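Local coordinates for protein phenylacetaldehyde dehydrogenase (Burkholderia cenocepacia, PDB 4O5H) that probably oxidises phenylacetaldehyde to phenylacetate with NAD+, as a member of the aldehyde dehydrogenase family, at residues Ala244-Ala247 with Leu248-Pro252. Residues are numbered along the deposited sequence; the frame is centred on the assembly and turned at random.
Sequences AGAA and LSRDP
A246 O is gripped by two donors from the next turn of helix: R250 N at 3.1 Å and, through its hydroxyl, S249 OG at 2.7 Å. A chi1 of 72° swings S249 OG back over its own backbone, from where it meets A246 O at a bent C=O...OG angle of 122°. The R250 side chain, bent at chi3 (-60°), doubles back along the helix and lays one guanidinium face over the A246-A247 backbone. A246 O and A247 CA both lie 3.6 Å above that plane, near its rim, while R250 NH1 comes within 3.5 Å of A246 CB. Helix 241-250, whose last turns these are, joins strand 234-236 to strand 256-260, both in a largely parallel sheet, consistent with the Rossmann-type nucleotide-binding domain of aldehyde dehydrogenases. As the helix ends, A247 O keeps a weak bond from R250 N at 3.4 Å, and a water lies within hydrogen-bonding distance of both A247 O (3.1 Å) and D251 OD2 (2.7 Å), bridging the helix end to the aspartate. Further out, E67 of helix 67-82 forms a salt bridge with R250 NH2, and R253 does so with D251 OD2. L248 packs on V70 and V74 of helix 67-82, whereas S249 touches I269 and A272 of helix 263-275.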
loop_
_atom_site.group_PDB
_atom_site.type_symbol
_atom_site.label_atom_id
_atom_site.label_comp_id
_atom_site.label_asym_id
_atom_site.label_seq_id
_atom_site.Cartn_x
_atom_site.Cartn_y
_atom_site.Cartn_z
ATOM N N ALA A 244 -13.395 7.019 18.788
ATOM C CA ALA A 244 -11.970 7.321 18.804
ATOM C C ALA A 244 -11.198 6.750 17.586
ATOM O O ALA A 244 -10.428 7.459 16.927
ATOM C CB ALA A 244 -11.331 6.852 20.087
ATOM N N GLY A 245 -11.441 5.498 17.261
ATOM C CA GLY A 245 -10.782 4.862 16.114
ATOM C C GLY A 245 -11.103 5.550 14.797
ATOM O O GLY A 245 -10.213 5.840 13.978
ATOM N N ALA A 246 -12.387 5.810 14.599
ATOM C CA ALA A 246 -12.825 6.395 13.367
ATOM C C ALA A 246 -12.240 7.776 13.229
ATOM O O ALA A 246 -11.789 8.162 12.148
ATOM C CB ALA A 246 -14.353 6.455 13.346
ATOM N N ALA A 247 -12.235 8.529 14.325
ATOM C CA ALA A 247 -11.704 9.875 14.285
ATOM C C ALA A 247 -10.212 9.900 13.922
ATOM O O ALA A 247 -9.755 10.778 13.178
ATOM C CB ALA A 247 -11.908 10.555 15.616
ATOM N N LEU A 248 -9.468 8.929 14.417
ATOM C CA LEU A 248 -8.067 8.840 14.077
ATOM C C LEU A 248 -7.892 8.588 12.571
ATOM O O LEU A 248 -7.128 9.276 11.898
ATOM C CB LEU A 248 -7.407 7.728 14.895
ATOM C CG LEU A 248 -5.913 7.518 14.649
ATOM C CD1 LEU A 248 -5.143 8.839 14.806
ATOM C CD2 LEU A 248 -5.402 6.446 15.608
ATOM N N SER A 249 -8.665 7.641 12.043
ATOM C CA SER A 249 -8.583 7.294 10.617
ATOM C C SER A 249 -8.882 8.438 9.662
ATOM O O SER A 249 -8.287 8.503 8.569
ATOM C CB SER A 249 -9.476 6.082 10.271
ATOM O OG SER A 249 -10.863 6.418 10.292
ATOM N N ARG A 250 -9.764 9.365 10.062
ATOM C CA ARG A 250 -10.183 10.474 9.209
ATOM C C ARG A 250 -9.313 11.724 9.344
ATOM O O ARG A 250 -9.520 12.704 8.627
ATOM C CB ARG A 250 -11.600 10.935 9.586
ATOM C CG ARG A 250 -12.715 9.950 9.480
ATOM C CD ARG A 250 -14.070 10.689 9.629
ATOM N NE ARG A 250 -14.181 11.387 10.933
ATOM C CZ ARG A 250 -14.705 10.850 12.043
ATOM N NH1 ARG A 250 -15.179 9.614 12.024
ATOM N NH2 ARG A 250 -14.752 11.539 13.175
ATOM N N ASP A 251 -8.374 11.740 10.292
ATOM C CA ASP A 251 -7.636 12.952 10.546
ATOM C C ASP A 251 -6.678 13.197 9.385
ATOM O O ASP A 251 -5.867 12.350 9.087
ATOM C CB ASP A 251 -6.896 12.888 11.880
ATOM C CG ASP A 251 -6.473 14.250 12.376
ATOM O OD1 ASP A 251 -5.817 14.990 11.640
ATOM O OD2 ASP A 251 -6.800 14.600 13.547
ATOM N N PRO A 252 -6.763 14.378 8.725
ATOM C CA PRO A 252 -5.887 14.570 7.564
ATOM C C PRO A 252 -4.460 14.845 7.962
ATOM O O PRO A 252 -3.603 14.937 7.112
ATOM C CB PRO A 252 -6.516 15.778 6.831
ATOM C CG PRO A 252 -7.267 16.527 7.923
ATOM C CD PRO A 252 -7.791 15.435 8.835
HETATM O O HOH W 1 -9.039 13.426 14.567
#